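Local coordinates for iron-regulated outer membrane protein (Neisseria meningitidis, PDB 4B7O) that transports iron across the outer membrane as a TonB-dependent transporter, probably taking it up in the form of siderophore complexes, at residues Arg358-Met364 with Tyr384-Lys390; Gln114-Asp118 with Arg509-Leu513; Phe137-Leu143 with Met271-His275; Asp530-Ala534 with Glu580-Ala584; Ser481-Pro486 with Lys533-Ala537. All coordinates share one frame; numbering follows the deposited sequence.

Contact 1. Residues Arg358-Met364 with Tyr384-Lys390; sequences RITTRGM and YRHQEIK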
# COMPACT_ATOMS: atom_id res chain seq x y z
N ARG A 358 2.98 -5.51 -19.02
CA ARG A 358 1.81 -5.97 -18.34
C ARG A 358 2.13 -6.91 -17.20
O ARG A 358 3.06 -7.71 -17.31
CB ARG A 358 0.87 -6.67 -19.33
CG ARG A 358 -0.54 -6.11 -19.29
CD ARG A 358 -1.32 -6.32 -20.58
NE ARG A 358 -1.67 -7.73 -20.75
CZ ARG A 358 -1.29 -8.46 -21.79
NH1 ARG A 358 -0.56 -7.89 -22.75
NH2 ARG A 358 -1.62 -9.74 -21.90
N ILE A 359 1.35 -6.85 -16.12
CA ILE A 359 1.43 -7.83 -15.05
C ILE A 359 0.03 -8.28 -14.74
O ILE A 359 -0.86 -7.47 -14.58
CB ILE A 359 2.00 -7.24 -13.77
CG1 ILE A 359 3.30 -6.53 -14.02
CG2 ILE A 359 2.26 -8.37 -12.78
CD1 ILE A 359 3.78 -5.85 -12.76
N THR A 360 -0.19 -9.57 -14.65
CA THR A 360 -1.54 -10.06 -14.62
C THR A 360 -1.59 -10.88 -13.37
O THR A 360 -0.73 -11.72 -13.16
CB THR A 360 -1.91 -10.95 -15.89
OG1 THR A 360 -2.00 -10.16 -17.08
CG2 THR A 360 -3.25 -11.58 -15.74
N THR A 361 -2.58 -10.67 -12.53
CA THR A 361 -2.66 -11.41 -11.33
C THR A 361 -4.00 -12.00 -11.27
O THR A 361 -4.98 -11.28 -11.44
CB THR A 361 -2.46 -10.47 -10.12
OG1 THR A 361 -1.13 -9.98 -10.19
CG2 THR A 361 -2.65 -11.22 -8.78
N ARG A 362 -4.05 -13.31 -11.03
CA ARG A 362 -5.38 -13.92 -10.73
C ARG A 362 -5.36 -14.59 -9.38
O ARG A 362 -4.34 -15.18 -8.98
CB ARG A 362 -5.81 -14.97 -11.75
CG ARG A 362 -5.64 -14.52 -13.17
CD ARG A 362 -5.12 -15.66 -14.03
NE ARG A 362 -5.80 -15.59 -15.30
CZ ARG A 362 -6.91 -16.27 -15.57
NH1 ARG A 362 -7.43 -17.09 -14.64
NH2 ARG A 362 -7.48 -16.15 -16.77
N GLY A 363 -6.48 -14.52 -8.70
CA GLY A 363 -6.54 -15.02 -7.35
C GLY A 363 -7.93 -15.36 -7.00
O GLY A 363 -8.88 -14.85 -7.60
N MET A 364 -8.04 -16.29 -6.07
CA MET A 364 -9.30 -16.60 -5.42
C MET A 364 -9.08 -16.88 -3.96
O MET A 364 -8.02 -17.36 -3.58
CB MET A 364 -10.02 -17.76 -6.08
CG MET A 364 -9.09 -18.68 -6.81
SD MET A 364 -10.01 -20.07 -7.50
CE MET A 364 -8.74 -21.36 -7.48
N TYR A 384 -5.38 -18.80 -3.29
CA TYR A 384 -4.65 -19.02 -4.55
C TYR A 384 -4.25 -17.71 -5.24
O TYR A 384 -5.08 -16.86 -5.54
CB TYR A 384 -5.55 -19.81 -5.52
CG TYR A 384 -4.89 -20.06 -6.85
CD1 TYR A 384 -3.92 -21.05 -6.96
CD2 TYR A 384 -5.20 -19.28 -7.98
CE1 TYR A 384 -3.28 -21.29 -8.15
CE2 TYR A 384 -4.58 -19.52 -9.20
CZ TYR A 384 -3.62 -20.54 -9.26
OH TYR A 384 -2.94 -20.84 -10.39
N ARG A 385 -2.99 -17.54 -5.57
CA ARG A 385 -2.66 -16.37 -6.38
C ARG A 385 -1.75 -16.75 -7.52
O ARG A 385 -0.74 -17.35 -7.26
CB ARG A 385 -1.92 -15.31 -5.56
CG ARG A 385 -1.87 -14.00 -6.30
CD ARG A 385 -1.29 -12.88 -5.50
NE ARG A 385 0.01 -13.21 -5.01
CZ ARG A 385 0.61 -12.61 -4.00
NH1 ARG A 385 0.02 -11.59 -3.35
NH2 ARG A 385 1.80 -13.02 -3.67
N HIS A 386 -2.10 -16.35 -8.75
CA HIS A 386 -1.20 -16.51 -9.91
C HIS A 386 -0.79 -15.18 -10.48
O HIS A 386 -1.65 -14.33 -10.84
CB HIS A 386 -1.88 -17.36 -11.02
CG HIS A 386 -0.94 -17.77 -12.14
ND1 HIS A 386 -0.73 -16.99 -13.23
CD2 HIS A 386 -0.12 -18.89 -12.29
CE1 HIS A 386 0.17 -17.59 -14.03
NE2 HIS A 386 0.55 -18.75 -13.44
N GLN A 387 0.52 -14.99 -10.56
CA GLN A 387 1.07 -13.84 -11.24
C GLN A 387 1.80 -14.12 -12.52
O GLN A 387 2.60 -15.04 -12.57
CB GLN A 387 2.03 -13.12 -10.32
CG GLN A 387 1.31 -12.08 -9.51
CD GLN A 387 2.07 -11.73 -8.28
OE1 GLN A 387 2.21 -12.55 -7.37
NE2 GLN A 387 2.56 -10.50 -8.24
N GLU A 388 1.61 -13.25 -13.52
CA GLU A 388 2.38 -13.38 -14.78
C GLU A 388 2.81 -12.04 -15.29
O GLU A 388 1.95 -11.16 -15.49
CB GLU A 388 1.58 -14.10 -15.88
CG GLU A 388 2.43 -14.46 -17.10
CD GLU A 388 1.71 -15.23 -18.26
OE1 GLU A 388 0.50 -15.62 -18.15
OE2 GLU A 388 2.37 -15.44 -19.32
N ILE A 389 4.12 -11.87 -15.49
CA ILE A 389 4.69 -10.66 -16.03
C ILE A 389 4.85 -10.92 -17.55
O ILE A 389 5.38 -11.95 -17.92
CB ILE A 389 6.08 -10.43 -15.41
CG1 ILE A 389 6.00 -9.98 -13.96
CG2 ILE A 389 6.84 -9.39 -16.13
CD1 ILE A 389 7.32 -9.54 -13.31
N LYS A 390 4.37 -10.02 -18.41
CA LYS A 390 4.35 -10.20 -19.90
C LYS A 390 4.84 -8.95 -20.52
O LYS A 390 4.06 -8.01 -20.65
CB LYS A 390 2.92 -10.40 -20.41
CG LYS A 390 2.07 -11.20 -19.45
CD LYS A 390 0.60 -11.09 -19.77
CE LYS A 390 -0.13 -12.11 -18.94
NZ LYS A 390 -1.50 -12.32 -19.43
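Lys390 reaches across to Arg358 and Thr360 on one face of an antiparallel strand pair. Its chain is extended beyond CG, carrying CD over a face of the Arg358 guanidinium, 3.4 Å from NH2, and NZ to 3.2 Å from Thr360 OG1, a weak hydrogen bond. Thr360 is turned to suit: chi1 of -70° sets OG1 beside its backbone N, and this hydroxyl also bonds Glu334 on strand 323-339. Glu334 also forms a long, weak ion pair with Arg358, so its carboxylate probably helps the guanidinium and the Lys390 ammonium, 3.6 Å apart (Arg358 NH2 to Lys390 NZ), to share this corner. At the far end of the same face, Met364 CG packs on Tyr384 CB at 3.9 Å.

On the other face, the Thr361 methyl CG2 meets Arg385 CG at 3.8 Å. The arginine then bends at chi3 (56°) on its way to a salt bridge with Asp444. Beta-branched Ile359 suits an extended backbone and lays CG2 4.2 Å from CG1 of Ile389. At every second pair, from Arg358 with Lys390 to Met364 with Tyr384, N-H and C=O groups bond both ways, making a beta hairpin, the repeating element of the antiparallel barrel of TonB-dependent transporters.

Contact 2. Residues Gln114-Asp118 with Arg509-Leu513; sequences QNSVD and RSPRL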
# COMPACT_ATOMS: atom_id res chain seq x y z
N GLN A 114 7.19 -1.22 0.51
CA GLN A 114 6.19 -2.01 -0.26
C GLN A 114 6.69 -3.35 -0.77
O GLN A 114 5.90 -4.16 -1.25
CB GLN A 114 5.63 -1.23 -1.40
CG GLN A 114 4.64 -0.19 -0.94
CD GLN A 114 4.46 0.93 -1.96
OE1 GLN A 114 5.43 1.65 -2.30
NE2 GLN A 114 3.23 1.07 -2.44
N ASN A 115 7.98 -3.60 -0.68
CA ASN A 115 8.44 -4.94 -0.87
C ASN A 115 7.79 -5.92 0.15
O ASN A 115 7.65 -7.10 -0.14
CB ASN A 115 9.96 -4.99 -0.83
CG ASN A 115 10.49 -6.40 -0.74
OD1 ASN A 115 10.55 -7.12 -1.73
ND2 ASN A 115 10.88 -6.81 0.45
N SER A 116 7.34 -5.45 1.29
CA SER A 116 6.69 -6.39 2.23
C SER A 116 5.29 -5.95 2.60
O SER A 116 4.54 -6.75 3.17
CB SER A 116 7.49 -6.57 3.54
OG SER A 116 8.64 -5.74 3.60
N VAL A 117 4.94 -4.68 2.37
CA VAL A 117 3.57 -4.30 2.73
C VAL A 117 2.67 -4.18 1.53
O VAL A 117 2.98 -3.49 0.60
CB VAL A 117 3.51 -3.15 3.75
CG1 VAL A 117 4.85 -2.45 3.87
CG2 VAL A 117 2.33 -2.18 3.58
N ASP A 118 1.57 -4.91 1.54
CA ASP A 118 0.66 -4.92 0.40
C ASP A 118 -0.31 -3.78 0.53
O ASP A 118 -0.42 -3.19 1.59
CB ASP A 118 -0.06 -6.25 0.34
CG ASP A 118 0.91 -7.41 0.09
OD1 ASP A 118 1.89 -7.25 -0.71
OD2 ASP A 118 0.73 -8.45 0.73
N ARG A 509 6.56 -15.02 3.09
CA ARG A 509 6.37 -14.36 1.82
C ARG A 509 7.34 -14.95 0.80
O ARG A 509 8.53 -15.00 1.04
CB ARG A 509 6.66 -12.91 2.00
CG ARG A 509 5.92 -12.00 1.05
CD ARG A 509 5.96 -10.60 1.63
NE ARG A 509 5.73 -9.59 0.63
CZ ARG A 509 4.54 -9.16 0.31
NH1 ARG A 509 3.48 -9.65 0.93
NH2 ARG A 509 4.41 -8.22 -0.61
N SER A 510 6.79 -15.42 -0.32
CA SER A 510 7.55 -15.91 -1.49
C SER A 510 8.33 -14.85 -2.20
O SER A 510 7.94 -13.69 -2.23
CB SER A 510 6.58 -16.49 -2.52
OG SER A 510 5.52 -15.58 -2.83
N PRO A 511 9.47 -15.23 -2.80
CA PRO A 511 10.36 -14.26 -3.47
C PRO A 511 9.56 -13.48 -4.48
O PRO A 511 8.69 -14.06 -5.11
CB PRO A 511 11.33 -15.14 -4.24
CG PRO A 511 11.16 -16.53 -3.72
CD PRO A 511 10.09 -16.56 -2.69
N ARG A 512 9.81 -12.19 -4.61
CA ARG A 512 9.14 -11.42 -5.66
C ARG A 512 9.83 -11.63 -7.00
O ARG A 512 11.05 -11.73 -7.07
CB ARG A 512 9.11 -9.94 -5.36
CG ARG A 512 9.07 -9.61 -3.87
CD ARG A 512 7.88 -10.17 -3.08
NE ARG A 512 8.05 -9.67 -1.69
CZ ARG A 512 8.85 -10.20 -0.75
NH1 ARG A 512 9.53 -11.34 -0.95
NH2 ARG A 512 8.95 -9.60 0.43
N LEU A 513 9.04 -11.72 -8.06
CA LEU A 513 9.60 -11.69 -9.43
C LEU A 513 10.34 -10.38 -9.65
O LEU A 513 9.99 -9.36 -9.09
CB LEU A 513 8.49 -11.85 -10.45
CG LEU A 513 7.56 -13.05 -10.24
CD1 LEU A 513 6.22 -12.91 -10.95
CD2 LEU A 513 8.21 -14.37 -10.65
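Arg509 and Arg512 converge on one backbone oxygen, that of Asn115. Arg512 grips it side-on, with NE at 3.0 Å and NH2 at 2.9 Å from Asn115 O, which lies close to the plane of the guanidinium. Arg509 adds NE, 3.2 Å from the same Asn115 O, with the oxygen tilted out of its plane. Three donors thus hold a single buried carbonyl, a task suited to arginine, whose flat group offers several N-H bonds at its rim.

The outer end of Arg509 is spent on Asp118. The two side chains come from opposite directions and meet end-on in a two-pronged salt bridge: NH2 lies 2.7 Å from Asp118 OD1, and NH1 lies 3.0 Å from Asp118 OD2. Both oxygens are met on the syn side, although the carboxylate and guanidinium planes are turned 36° apart. Arg509 reaches this far because its chain runs extended from CG to NE. Ser116 O lies over the centre of one face of its guanidinium.

Arg512 is sandwiched in turn. The end of the Asn115 side chain lies over one face, toward its rim, the planes 17° apart, while Arg509 CG sits over the other. In the second shell, Arg512 NH2 makes a salt bridge to Glu535, Arg509 NH1 bonds the carbonyl of Gly161, and the backbone of Asn115 is tied to Glu630. The contact joins the plug loop between strands 112-113 and 118-121 to the end of barrel strand 498-509, where Arg509 pairs with Glu535 at the start of strand 535-547.

Contact 3. Residues Phe137-Leu143 with Met271-His275; sequences FIVDPAL and MEDQH. Unlike the reference sequence in segment 271-275: Glu272 (reference Lys).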
# COMPACT_ATOMS: atom_id res chain seq x y z
N PHE A 137 2.02 0.82 -7.25
CA PHE A 137 0.81 1.64 -7.49
C PHE A 137 -0.05 1.79 -6.22
O PHE A 137 -0.41 0.77 -5.60
CB PHE A 137 -0.05 1.00 -8.61
CG PHE A 137 -1.06 1.94 -9.21
CD1 PHE A 137 -2.33 2.16 -8.59
CD2 PHE A 137 -0.77 2.62 -10.40
CE1 PHE A 137 -3.24 3.07 -9.14
CE2 PHE A 137 -1.68 3.52 -10.94
CZ PHE A 137 -2.92 3.75 -10.32
N ILE A 138 -0.38 3.03 -5.86
CA ILE A 138 -1.24 3.27 -4.72
C ILE A 138 -2.61 3.75 -5.14
O ILE A 138 -2.73 4.75 -5.82
CB ILE A 138 -0.67 4.32 -3.76
CG1 ILE A 138 0.70 3.87 -3.23
CG2 ILE A 138 -1.64 4.45 -2.61
CD1 ILE A 138 1.51 4.92 -2.49
N VAL A 139 -3.66 3.08 -4.67
CA VAL A 139 -5.05 3.32 -5.15
C VAL A 139 -5.59 4.73 -4.85
O VAL A 139 -5.14 5.41 -3.94
CB VAL A 139 -6.03 2.29 -4.55
CG1 VAL A 139 -6.25 2.62 -3.08
CG2 VAL A 139 -7.34 2.28 -5.31
N ASP A 140 -6.58 5.16 -5.62
CA ASP A 140 -7.02 6.52 -5.52
C ASP A 140 -8.24 6.51 -4.58
O ASP A 140 -9.21 5.82 -4.81
CB ASP A 140 -7.35 6.99 -6.94
CG ASP A 140 -8.22 8.23 -6.96
OD1 ASP A 140 -8.09 9.06 -6.04
OD2 ASP A 140 -9.07 8.36 -7.89
N PRO A 141 -8.18 7.29 -3.51
CA PRO A 141 -9.23 7.36 -2.49
C PRO A 141 -10.59 7.68 -3.00
O PRO A 141 -11.60 7.40 -2.34
CB PRO A 141 -8.77 8.50 -1.56
CG PRO A 141 -7.70 9.23 -2.33
CD PRO A 141 -7.04 8.16 -3.18
N ALA A 142 -10.67 8.32 -4.15
CA ALA A 142 -11.98 8.56 -4.72
C ALA A 142 -12.82 7.27 -4.85
O ALA A 142 -14.02 7.28 -4.72
CB ALA A 142 -11.82 9.23 -6.09
N LEU A 143 -12.17 6.16 -5.11
CA LEU A 143 -12.85 4.92 -5.31
C LEU A 143 -13.25 4.19 -4.01
O LEU A 143 -14.14 3.32 -4.02
CB LEU A 143 -11.91 4.04 -6.12
CG LEU A 143 -11.60 4.47 -7.57
CD1 LEU A 143 -10.52 3.55 -8.10
CD2 LEU A 143 -12.82 4.42 -8.48
N MET A 271 -12.93 -2.03 -11.96
CA MET A 271 -12.30 -0.80 -11.58
C MET A 271 -11.05 -0.50 -12.42
O MET A 271 -10.26 -1.42 -12.63
CB MET A 271 -11.92 -0.89 -10.11
CG MET A 271 -10.81 0.01 -9.67
SD MET A 271 -10.69 -0.16 -7.86
CE MET A 271 -8.88 -0.26 -7.74
N GLU A 272 -10.87 0.76 -12.83
CA GLU A 272 -9.61 1.22 -13.41
C GLU A 272 -9.10 2.48 -12.75
O GLU A 272 -9.89 3.38 -12.47
CB GLU A 272 -9.75 1.58 -14.87
CG GLU A 272 -10.15 0.39 -15.71
CD GLU A 272 -9.39 0.28 -17.02
OE1 GLU A 272 -9.00 1.34 -17.64
OE2 GLU A 272 -9.22 -0.90 -17.42
N ASP A 273 -7.79 2.56 -12.59
CA ASP A 273 -7.14 3.69 -11.97
C ASP A 273 -5.95 3.98 -12.88
O ASP A 273 -5.10 3.12 -13.07
CB ASP A 273 -6.66 3.29 -10.59
CG ASP A 273 -6.33 4.48 -9.71
OD1 ASP A 273 -5.89 5.55 -10.19
OD2 ASP A 273 -6.50 4.35 -8.49
N GLN A 274 -5.89 5.16 -13.45
CA GLN A 274 -4.90 5.41 -14.47
C GLN A 274 -4.18 6.73 -14.31
O GLN A 274 -4.82 7.74 -14.06
CB GLN A 274 -5.55 5.35 -15.83
CG GLN A 274 -4.56 5.65 -16.94
CD GLN A 274 -5.14 5.30 -18.30
OE1 GLN A 274 -5.84 6.09 -18.89
NE2 GLN A 274 -4.86 4.13 -18.78
N HIS A 275 -2.86 6.70 -14.36
CA HIS A 275 -2.07 7.93 -14.33
C HIS A 275 -1.48 8.17 -15.69
O HIS A 275 -0.91 7.25 -16.28
CB HIS A 275 -0.88 7.79 -13.40
CG HIS A 275 -1.25 7.54 -11.99
ND1 HIS A 275 -0.34 7.48 -11.02
CD2 HIS A 275 -2.49 7.32 -11.39
CE1 HIS A 275 -0.94 7.25 -9.86
NE2 HIS A 275 -2.25 7.14 -10.08
O HOH W 1 -4.19 6.12 -7.78
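Asp273 reaches from barrel strand 264-276 to Phe137 and Asp140 of the plug. Its CB lies 3.7 Å from Phe137 CE1. The next atom, CG, comes within 3.4 Å of Phe137 CE1, in the plane of the ring and at its edge, with the carboxylate turned 79° to the ring. That edge, where the polarised C-H bonds lie, suits an acid better than the electron-rich face would. At the tip, OD1 rests 3.5 Å from Phe137 CZ, while OD2 takes a weak hydrogen bond from Asp140 N at 3.0 Å. A water reached by His275 NE2 and bonded to Ile138 O also bonds weakly to OD2.

Chi1 of -163° places CG anti to the backbone N, carrying the carboxylate in among these partners. Beside it, Phe137 CE2 lies 3.8 Å over the centre of the His275 ring, the two rings oblique. Flexible Met271 touches Leu143 CD1 with SD at 3.7 Å and Val139 CG2 with CE.

The nearby carboxylate of Asp140 bonds Ser250. If Asp273 is ionised, its buried charge would probably be eased by a backbone N-H, a water and the ring edge; with only weak bonds at OD2 and another acid nearby, its proton affinity may be raised.

Contact 4. Residues Asp530-Ala534 with Glu580-Ala584; sequences DGTKA and EAVNA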
# COMPACT_ATOMS: atom_id res chain seq x y z
N ASP A 530 18.85 -22.63 -6.59
CA ASP A 530 18.23 -23.88 -6.10
C ASP A 530 17.83 -23.82 -4.62
O ASP A 530 18.57 -23.28 -3.79
CB ASP A 530 19.20 -25.07 -6.29
CG ASP A 530 19.02 -25.77 -7.65
OD1 ASP A 530 17.85 -25.99 -8.08
OD2 ASP A 530 20.07 -26.09 -8.26
N GLY A 531 16.70 -24.45 -4.31
CA GLY A 531 16.15 -24.48 -2.94
C GLY A 531 16.00 -23.15 -2.20
O GLY A 531 15.88 -23.16 -0.98
N THR A 532 16.01 -22.01 -2.90
CA THR A 532 15.80 -20.74 -2.20
C THR A 532 14.37 -20.67 -1.66
O THR A 532 13.42 -20.96 -2.37
CB THR A 532 16.14 -19.45 -3.01
OG1 THR A 532 14.95 -18.85 -3.52
CG2 THR A 532 17.12 -19.70 -4.09
N LYS A 533 14.25 -20.30 -0.39
CA LYS A 533 12.99 -20.38 0.37
C LYS A 533 12.29 -19.02 0.44
O LYS A 533 12.90 -17.96 0.14
CB LYS A 533 13.29 -20.81 1.83
CG LYS A 533 14.44 -21.81 2.05
CD LYS A 533 13.91 -23.18 2.44
CE LYS A 533 14.60 -24.29 1.64
NZ LYS A 533 16.10 -24.21 1.66
N ALA A 534 11.04 -19.06 0.90
CA ALA A 534 10.27 -17.88 1.36
C ALA A 534 10.85 -17.20 2.59
O ALA A 534 11.40 -17.85 3.46
CB ALA A 534 8.82 -18.23 1.63
N GLU A 580 20.95 -14.86 -9.92
CA GLU A 580 19.79 -15.59 -9.40
C GLU A 580 19.28 -15.11 -8.03
O GLU A 580 20.06 -14.62 -7.20
CB GLU A 580 20.02 -17.11 -9.44
CG GLU A 580 21.49 -17.50 -9.39
CD GLU A 580 21.69 -18.92 -8.90
OE1 GLU A 580 20.81 -19.78 -9.15
OE2 GLU A 580 22.72 -19.18 -8.26
N ALA A 581 17.97 -15.20 -7.81
CA ALA A 581 17.38 -14.83 -6.52
C ALA A 581 17.93 -15.78 -5.46
O ALA A 581 18.01 -16.97 -5.69
CB ALA A 581 15.86 -14.90 -6.57
N VAL A 582 18.34 -15.24 -4.32
CA VAL A 582 18.84 -16.01 -3.19
C VAL A 582 18.34 -15.42 -1.90
O VAL A 582 18.08 -14.22 -1.83
CB VAL A 582 20.38 -15.94 -3.05
CG1 VAL A 582 21.01 -17.02 -3.89
CG2 VAL A 582 20.94 -14.55 -3.35
N ASN A 583 18.23 -16.26 -0.88
CA ASN A 583 18.05 -15.77 0.48
C ASN A 583 19.39 -15.20 0.95
O ASN A 583 20.37 -15.89 0.91
CB ASN A 583 17.57 -16.91 1.35
CG ASN A 583 16.36 -17.60 0.75
OD1 ASN A 583 16.48 -18.68 0.18
ND2 ASN A 583 15.22 -16.94 0.79
N ALA A 584 19.46 -13.95 1.35
CA ALA A 584 20.78 -13.35 1.56
C ALA A 584 21.02 -12.71 2.94
O ALA A 584 22.06 -12.04 3.16
CB ALA A 584 21.07 -12.34 0.45
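Asn583, on strand 578-600 of the transporter's beta barrel, uses its side-chain amide to hold Lys533 in the connection that leads into strand 535-547. The amide imitates a peptide group and serves both polar backbone atoms of one residue. Lys533 N donates to Asn583 OD1 at 2.8 Å, lying in the carbonyl plane on a lone pair. Asn583 ND2 donates back to Lys533 O with an N-H...O angle of 162°. Asparagine fits this place because it offers a donor and an acceptor side by side on a short stem; chi1 of -52°, which sets CG beside the backbone N, turns the amide toward the loop. ND2 also bonds the carbonyl of Asp564 on strand 551-567, so its two protons tie the loop to a second strand.

Thr532 packs beside this double link. Its CB is 3.3 Å from Asn583 OD1, and its methyl CG2 is 3.3 Å from Ala581 O. Ala581 itself makes backbone bonds to Ser527 and Ala529, and the Glu580 carboxylate finds its hydrogen-bond partner in Gln570.

The loop is also braced internally. Gly531 turns the chain at a positive phi of 52°, a conformation easy for a residue without CB. The Lys533 chain, bent at chi2, chi3 and chi4, curls back over the turn, placing NZ 2.8 Å from Gly531 O, in the plane of that carbonyl.

Contact 5. Residues Ser481-Pro486 with Lys533-Ala537; sequences SSNLNP and KAERA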
# COMPACT_ATOMS: atom_id res chain seq x y z
N SER A 481 8.76 -24.18 -2.66
CA SER A 481 9.01 -24.37 -1.23
C SER A 481 7.66 -24.33 -0.62
O SER A 481 6.68 -23.97 -1.29
CB SER A 481 9.86 -23.26 -0.64
OG SER A 481 10.78 -23.78 0.30
N SER A 482 7.60 -24.74 0.64
CA SER A 482 6.39 -24.56 1.40
C SER A 482 6.84 -24.36 2.82
O SER A 482 7.99 -24.66 3.14
CB SER A 482 5.46 -25.76 1.25
OG SER A 482 6.16 -26.94 1.52
N ASN A 483 5.96 -23.81 3.65
CA ASN A 483 6.27 -23.60 5.06
C ASN A 483 4.96 -23.80 5.84
O ASN A 483 3.86 -23.60 5.31
CB ASN A 483 6.80 -22.19 5.35
CG ASN A 483 8.02 -21.78 4.55
OD1 ASN A 483 8.01 -21.78 3.32
ND2 ASN A 483 9.07 -21.35 5.25
N LEU A 484 5.09 -24.18 7.11
CA LEU A 484 3.94 -24.17 8.06
C LEU A 484 4.06 -22.93 8.95
O LEU A 484 5.12 -22.68 9.53
CB LEU A 484 3.97 -25.44 8.95
CG LEU A 484 3.12 -26.65 8.54
CD1 LEU A 484 1.62 -26.38 8.49
CD2 LEU A 484 3.56 -27.21 7.20
N ASN A 485 3.00 -22.17 9.07
CA ASN A 485 3.09 -20.96 9.86
C ASN A 485 2.09 -20.92 10.98
O ASN A 485 0.88 -20.83 10.72
CB ASN A 485 2.96 -19.74 8.98
CG ASN A 485 3.98 -19.69 7.88
OD1 ASN A 485 5.21 -19.53 8.09
ND2 ASN A 485 3.48 -19.76 6.70
N PRO A 486 2.57 -21.01 12.24
CA PRO A 486 1.71 -21.09 13.42
C PRO A 486 1.50 -19.74 14.01
O PRO A 486 2.42 -18.95 14.06
CB PRO A 486 2.53 -21.95 14.39
CG PRO A 486 3.94 -21.71 14.03
CD PRO A 486 3.96 -21.43 12.56
N LYS A 533 14.25 -20.30 -0.39
CA LYS A 533 12.99 -20.38 0.37
C LYS A 533 12.29 -19.02 0.44
O LYS A 533 12.90 -17.96 0.14
CB LYS A 533 13.29 -20.81 1.83
CG LYS A 533 14.44 -21.81 2.05
CD LYS A 533 13.91 -23.18 2.44
CE LYS A 533 14.60 -24.29 1.64
NZ LYS A 533 16.10 -24.21 1.66
N ALA A 534 11.04 -19.06 0.90
CA ALA A 534 10.27 -17.88 1.36
C ALA A 534 10.85 -17.20 2.59
O ALA A 534 11.40 -17.85 3.46
CB ALA A 534 8.82 -18.23 1.63
N GLU A 535 10.74 -15.87 2.63
CA GLU A 535 11.08 -15.04 3.77
C GLU A 535 10.15 -15.40 4.88
O GLU A 535 8.92 -15.44 4.68
CB GLU A 535 10.83 -13.59 3.42
CG GLU A 535 12.00 -12.92 2.75
CD GLU A 535 11.66 -11.52 2.23
OE1 GLU A 535 10.44 -11.18 2.20
OE2 GLU A 535 12.61 -10.77 1.90
N ARG A 536 10.70 -15.60 6.07
CA ARG A 536 9.85 -16.07 7.20
C ARG A 536 9.87 -15.11 8.39
O ARG A 536 10.92 -14.80 8.95
CB ARG A 536 10.20 -17.51 7.62
CG ARG A 536 9.11 -18.15 8.44
CD ARG A 536 9.06 -19.63 8.23
NE ARG A 536 8.02 -20.29 9.04
CZ ARG A 536 8.25 -20.76 10.26
NH1 ARG A 536 9.47 -20.61 10.82
NH2 ARG A 536 7.26 -21.36 10.93
N ALA A 537 8.71 -14.55 8.69
CA ALA A 537 8.67 -13.52 9.72
C ALA A 537 8.16 -14.17 11.00
O ALA A 537 7.23 -15.02 10.96
CB ALA A 537 7.72 -12.39 9.31
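Arg536 slides past Asn483 and Asn485 in the opposite direction, linking two barrel strands that are not direct neighbours: strand 498-509 lies between strands 478-493 and 535-547. The short segments 481-486 and 535-537 therefore run nearly parallel, 10° apart, their axes 9.6 Å apart at closest approach, a gap that a long side chain can bridge. Arg536 sends CG anti to the backbone N, projecting over the middle strand, where it touches Tyr506.

The flat groups are only modestly inclined to one another. The guanidinium is turned 24° from the Asn483 amide and 27° from that of Asn485. Asn483 ND2 comes 3.4 Å from Arg536 CD, against the aliphatic part of the chain. Farther out, Arg536 NE donates to Asn485 OD1 at 3.1 Å and NH2 donates to Leu484 O at 2.9 Å, both acceptors near the edge of the guanidinium but tilted from its plane. Asn485 is suited to its place by having two ends, since its ND2 bonds Ser508 OG on the middle strand.

Toward the loop the packing is lighter. Ser481 OG lies 3.8 Å from Lys533 CD, and the small Ala534 puts CB 4.0 Å from Asn483 OD1. Beyond the polar bonds, the Pro486 ring lies across the end of the arginine at about a right angle, CD 3.7 Å from Arg536 NH2.

From the N terminus, contact 2 opens first, at plug residues 114-118, and closes only at 509-513 in the barrel. Nested within that long loop are contact 3, which joins plug residues 137-143 to barrel strand 264-276, and then contact 1, a hairpin whose Ile389 packs on Leu513. Contact 5 opens at 481-486, before contact 2 has closed, and ends at 533-537, so the two cross; a salt bridge from Arg512 to Glu535 marks their junction. Contact 4 starts at 530-534, on the segment where contact 5 ends, and closes at 580-584. Contacts 2 and 3 fasten the plug to the barrel wall, while contacts 1, 4 and 5 connect barrel strands and their loops.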